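Local coordinates for protein cyclic GMP-AMP synthase-like receptor (Tribolium castaneum, PDB 7LT2) that senses double-stranded RNA in the cytoplasm and joins ATP and GTP into the cyclic dinucleotide 2',3'-cGAMP, a signal of innate immunity, at residues A[23-28]-A[58-63]; A[351-354]-A[359-362]. All coordinates share one frame; numbering follows the deposited sequence.

In the fold
Two separate packing contacts are described, with centres 31 Å apart and nearest atoms about 16 Å apart. Interaction 1 comes first along the chain, where helix 18-42 meets the short helix 58-61 that follows strand 50-56; its 58-63 side belongs to the nucleotidyltransferase family region, and Ser58 at its start belongs, by similarity, to the ATP site. Interaction 2 follows far later, about 30 Å from the centre of the chain, at the turn between helices 337-354 and 361-365, away from the annotated sites. The two contacts have no helix or strand in common: one packs a long helix on a short one beside the catalytic sheet, the other closes a short connection between successive helices at the periphery.

Interaction 1 (A[23-28]-A[58-63]); sequences GNKQIL and SFYDGL
The rings of Phe59 and Tyr60 each receive the same methylene, Lys25 CE, over one face. It stands 3.8 Å above the Phe59 plane and 3.6 Å above that of Tyr60, in both cases displaced toward the rim, so two CH-pi contacts share one carbon. Closer to the backbone, Lys25 CG reaches Phe59 CE2 at 3.7 Å, and Lys25 CD lies 3.6 Å from Tyr60 CE2. The lysine leaves its helix with CG anti to the carbonyl carbon (chi1 -74°) and then runs fully extended, which carries it along both rings in the direction opposite to theirs. Lys25 NZ lies 4.5 Å from the centroid of the Tyr60 ring, an off-centre cation-pi contact, while the one to Phe59 is long and weak at most. Two waters each accept a bond from Lys25 NZ; one donates to Tyr60 O at 2.8 Å and the other to Phe59 O, tying the charge to the backbone of helix 58-61. That helix ends in a Schellman motif at Gly62. Tyr60 OH is hydrogen-bonded to Glu29, one turn further along helix 18-42, and its ring also stacks on Tyr55 and meets Phe71 edge-to-face. Ser58 and Phe71 probably bind ATP, placing the contact beside the nucleotide site of the nucleotidyltransferase fold. The contact thus sets helix 18-42 against the short helix after strand 50-56, with Phe59 and Leu28 both resting on Met190 of strand 188-200.

Interaction 2 (A[351-354]-A[359-362]); sequences IKDI and ENIA
Ile354 lays its CB and CG2 against Ile361 CG1, the nearest pair being Ile354 CB and Ile361 CG1 at 3.8 Å, with the two side chains crossing at about a right angle. A short loop here joins two successive helices: helix 337-354 ends, and the chain returns toward helix 361-365 with Ile354 and Asn360 only 5.5 Å apart between CA atoms. The CG2 branch of Ile354 also rests on the backbone, 3.9 Å from Asn360 C, because CG1 occupies the position between the backbone N and the carbonyl carbon (chi1 69°) and leaves CG2 anti to the carbonyl carbon. Ile354 packs on Phe305 and Met306 of helix 301-318 and Ile361 on Leu6 of helix 5-13, so the pair lies between helix 301-318 and the N-terminal helix 5-13.

Beside this apolar patch, the carboxylate plane of Asp353 and the amide plane of Asn360 are nearly parallel, 12° apart, and offset one above the other, although the side chains cross. Asp353 OD2 is hydrogen-bonded to His364, and Asn360 OD1 to Lys363, both in the following helix. One hydrogen bond joins the two segments: Asn360 ND2 donates to Asp353 O over 3.0 Å, nearly straight at 165°, from a position tilted out of the carbonyl plane.

Interaction 1 (A[23-28]-A[58-63])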
loop_
_atom_site.group_PDB
_atom_site.type_symbol
_atom_site.label_atom_id
_atom_site.label_comp_id
_atom_site.label_asym_id
_atom_site.label_seq_id
_atom_site.Cartn_x
_atom_site.Cartn_y
_atom_site.Cartn_z
ATOM N N GLY A 23 -10.452 -11.061 -10.953
ATOM C CA GLY A 23 -11.056 -10.446 -12.126
ATOM C C GLY A 23 -10.964 -8.932 -12.107
ATOM O O GLY A 23 -10.659 -8.304 -13.123
ATOM N N ASN A 24 -11.221 -8.323 -10.951
ATOM C CA ASN A 24 -11.086 -6.873 -10.856
ATOM C C ASN A 24 -9.644 -6.440 -11.078
ATOM O O ASN A 24 -9.397 -5.406 -11.708
ATOM C CB ASN A 24 -11.615 -6.380 -9.507
ATOM C CG ASN A 24 -13.121 -6.349 -9.472
ATOM O OD1 ASN A 24 -13.743 -5.570 -10.196
ATOM N ND2 ASN A 24 -13.726 -7.213 -8.651
ATOM N N LYS A 25 -8.678 -7.232 -10.599
ATOM C CA LYS A 25 -7.277 -6.900 -10.846
ATOM C C LYS A 25 -6.951 -6.945 -12.333
ATOM O O LYS A 25 -6.256 -6.063 -12.841
ATOM C CB LYS A 25 -6.350 -7.835 -10.070
ATOM C CG LYS A 25 -6.293 -7.552 -8.571
ATOM C CD LYS A 25 -5.306 -8.475 -7.865
ATOM C CE LYS A 25 -5.273 -8.206 -6.365
ATOM N NZ LYS A 25 -4.499 -9.257 -5.640
ATOM N N GLN A 26 -7.437 -7.961 -13.049
ATOM C CA GLN A 26 -7.139 -8.034 -14.480
ATOM C C GLN A 26 -7.689 -6.818 -15.218
ATOM O O GLN A 26 -7.025 -6.259 -16.100
ATOM C CB GLN A 26 -7.707 -9.321 -15.080
ATOM C CG GLN A 26 -7.051 -10.604 -14.587
ATOM C CD GLN A 26 -7.319 -11.784 -15.507
ATOM O OE1 GLN A 26 -7.935 -12.771 -15.114
ATOM N NE2 GLN A 26 -6.856 -11.680 -16.742
ATOM N N ILE A 27 -8.907 -6.403 -14.872
ATOM C CA ILE A 27 -9.513 -5.236 -15.504
ATOM C C ILE A 27 -8.722 -3.978 -15.173
ATOM O O ILE A 27 -8.358 -3.200 -16.060
ATOM C CB ILE A 27 -10.977 -5.091 -15.062
ATOM C CG1 ILE A 27 -11.837 -6.197 -15.675
ATOM C CG2 ILE A 27 -11.492 -3.692 -15.400
ATOM C CD1 ILE A 27 -13.228 -6.271 -15.067
ATOM N N LEU A 28 -8.476 -3.750 -13.880
ATOM C CA LEU A 28 -7.796 -2.535 -13.447
ATOM C C LEU A 28 -6.388 -2.448 -14.021
ATOM O O LEU A 28 -5.948 -1.375 -14.441
ATOM C CB LEU A 28 -7.754 -2.484 -11.919
ATOM C CG LEU A 28 -9.096 -2.241 -11.228
ATOM C CD1 LEU A 28 -9.020 -2.611 -9.754
ATOM C CD2 LEU A 28 -9.521 -0.788 -11.398
ATOM N N SER A 58 -3.486 -2.654 0.760
ATOM C CA SER A 58 -4.008 -3.859 1.403
ATOM C C SER A 58 -4.748 -4.762 0.420
ATOM O O SER A 58 -4.717 -5.992 0.566
ATOM C CB SER A 58 -4.916 -3.478 2.579
ATOM O OG SER A 58 -6.080 -2.801 2.142
ATOM N N PHE A 59 -5.409 -4.183 -0.585
ATOM C CA PHE A 59 -6.070 -4.997 -1.603
ATOM C C PHE A 59 -5.081 -5.948 -2.280
ATOM O O PHE A 59 -5.351 -7.147 -2.419
ATOM C CB PHE A 59 -6.760 -4.087 -2.627
ATOM C CG PHE A 59 -7.403 -4.825 -3.771
ATOM C CD1 PHE A 59 -8.325 -5.831 -3.534
ATOM C CD2 PHE A 59 -7.094 -4.506 -5.083
ATOM C CE1 PHE A 59 -8.919 -6.508 -4.584
ATOM C CE2 PHE A 59 -7.683 -5.179 -6.138
ATOM C CZ PHE A 59 -8.597 -6.181 -5.888
ATOM N N TYR A 60 -3.915 -5.436 -2.687
ATOM C CA TYR A 60 -2.935 -6.283 -3.355
ATOM C C TYR A 60 -2.117 -7.129 -2.384
ATOM O O TYR A 60 -1.492 -8.106 -2.815
ATOM C CB TYR A 60 -2.013 -5.433 -4.233
ATOM C CG TYR A 60 -2.554 -5.275 -5.636
ATOM C CD1 TYR A 60 -3.440 -4.250 -5.949
ATOM C CD2 TYR A 60 -2.203 -6.169 -6.642
ATOM C CE1 TYR A 60 -3.950 -4.108 -7.229
ATOM C CE2 TYR A 60 -2.704 -6.032 -7.928
ATOM C CZ TYR A 60 -3.582 -5.007 -8.213
ATOM O OH TYR A 60 -4.084 -4.879 -9.489
ATOM N N ASP A 61 -2.104 -6.780 -1.096
ATOM C CA ASP A 61 -1.513 -7.645 -0.081
ATOM C C ASP A 61 -2.435 -8.777 0.340
ATOM O O ASP A 61 -1.995 -9.666 1.079
ATOM C CB ASP A 61 -1.146 -6.852 1.177
ATOM C CG ASP A 61 0.129 -6.056 1.020
ATOM O OD1 ASP A 61 0.968 -6.417 0.162
ATOM O OD2 ASP A 61 0.294 -5.069 1.769
ATOM N N GLY A 62 -3.694 -8.763 -0.090
ATOM C CA GLY A 62 -4.625 -9.760 0.405
ATOM C C GLY A 62 -5.077 -9.509 1.824
ATOM O O GLY A 62 -5.474 -10.451 2.518
ATOM N N LEU A 63 -5.033 -8.254 2.272
ATOM C CA LEU A 63 -5.335 -7.892 3.653
ATOM C C LEU A 63 -6.486 -6.897 3.771
ATOM O O LEU A 63 -6.705 -6.347 4.858
ATOM C CB LEU A 63 -4.089 -7.308 4.329
ATOM C CG LEU A 63 -2.867 -8.217 4.463
ATOM C CD1 LEU A 63 -1.701 -7.429 5.051
ATOM C CD2 LEU A 63 -3.183 -9.435 5.317
HETATM O O HOH W 1 -1.865 -9.422 -5.212
HETATM O O HOH W 2 -4.993 -9.805 -3.054
#

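Interaction 2 (A[351-354]-A[359-362])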
loop_
_atom_site.group_PDB
_atom_site.type_symbol
_atom_site.label_atom_id
_atom_site.label_comp_id
_atom_site.label_asym_id
_atom_site.label_seq_id
_atom_site.Cartn_x
_atom_site.Cartn_y
_atom_site.Cartn_z
ATOM N N ILE A 351 -10.449 -10.170 24.895
ATOM C CA ILE A 351 -9.753 -11.447 25.024
ATOM C C ILE A 351 -10.374 -12.290 26.133
ATOM O O ILE A 351 -10.607 -13.494 25.959
ATOM C CB ILE A 351 -8.249 -11.214 25.261
ATOM C CG1 ILE A 351 -7.631 -10.523 24.044
ATOM C CG2 ILE A 351 -7.544 -12.537 25.533
ATOM C CD1 ILE A 351 -6.200 -10.091 24.250
ATOM N N LYS A 352 -10.666 -11.673 27.282
ATOM C CA LYS A 352 -11.290 -12.416 28.373
ATOM C C LYS A 352 -12.665 -12.932 27.973
ATOM O O LYS A 352 -13.079 -14.020 28.392
ATOM C CB LYS A 352 -11.401 -11.535 29.618
ATOM C CG LYS A 352 -10.070 -11.063 30.171
ATOM C CD LYS A 352 -9.199 -12.233 30.590
ATOM C CE LYS A 352 -9.294 -12.491 32.083
ATOM N NZ LYS A 352 -8.686 -11.380 32.867
ATOM N N ASP A 353 -13.384 -12.167 27.153
ATOM C CA ASP A 353 -14.751 -12.525 26.798
ATOM C C ASP A 353 -14.811 -13.639 25.758
ATOM O O ASP A 353 -15.815 -14.357 25.691
ATOM C CB ASP A 353 -15.490 -11.285 26.285
ATOM C CG ASP A 353 -16.988 -11.463 26.277
ATOM O OD1 ASP A 353 -17.561 -11.673 27.366
ATOM O OD2 ASP A 353 -17.590 -11.381 25.186
ATOM N N ILE A 354 -13.765 -13.798 24.947
ATOM C CA ILE A 354 -13.756 -14.797 23.883
ATOM C C ILE A 354 -12.811 -15.956 24.170
ATOM O O ILE A 354 -12.932 -17.004 23.515
ATOM C CB ILE A 354 -13.411 -14.163 22.519
ATOM C CG1 ILE A 354 -11.952 -13.702 22.493
ATOM C CG2 ILE A 354 -14.352 -13.008 22.211
ATOM C CD1 ILE A 354 -11.536 -13.061 21.179
ATOM N N GLU A 359 -17.940 -18.509 20.480
ATOM C CA GLU A 359 -19.188 -17.989 19.936
ATOM C C GLU A 359 -19.372 -16.501 20.209
ATOM O O GLU A 359 -20.253 -15.883 19.600
ATOM C CB GLU A 359 -20.380 -18.769 20.499
ATOM C CG GLU A 359 -20.735 -18.449 21.945
ATOM C CD GLU A 359 -19.862 -19.180 22.951
ATOM O OE1 GLU A 359 -18.895 -19.855 22.535
ATOM O OE2 GLU A 359 -20.148 -19.081 24.163
ATOM N N ASN A 360 -18.574 -15.914 21.101
ATOM C CA ASN A 360 -18.619 -14.479 21.347
ATOM C C ASN A 360 -17.760 -13.676 20.380
ATOM O O ASN A 360 -17.862 -12.443 20.372
ATOM C CB ASN A 360 -18.176 -14.169 22.783
ATOM C CG ASN A 360 -19.168 -14.658 23.818
ATOM O OD1 ASN A 360 -20.307 -14.986 23.494
ATOM N ND2 ASN A 360 -18.740 -14.697 25.076
ATOM N N ILE A 361 -16.917 -14.328 19.575
ATOM C CA ILE A 361 -16.018 -13.586 18.692
ATOM C C ILE A 361 -16.813 -12.738 17.709
ATOM O O ILE A 361 -16.531 -11.548 17.520
ATOM C CB ILE A 361 -15.066 -14.545 17.957
ATOM C CG1 ILE A 361 -14.134 -15.244 18.945
ATOM C CG2 ILE A 361 -14.264 -13.788 16.906
ATOM C CD1 ILE A 361 -13.275 -16.332 18.300
ATOM N N ALA A 362 -17.814 -13.342 17.060
ATOM C CA ALA A 362 -18.617 -12.616 16.082
ATOM C C ALA A 362 -19.336 -11.432 16.710
ATOM O O ALA A 362 -19.581 -10.426 16.033
ATOM C CB ALA A 362 -19.630 -13.553 15.425
#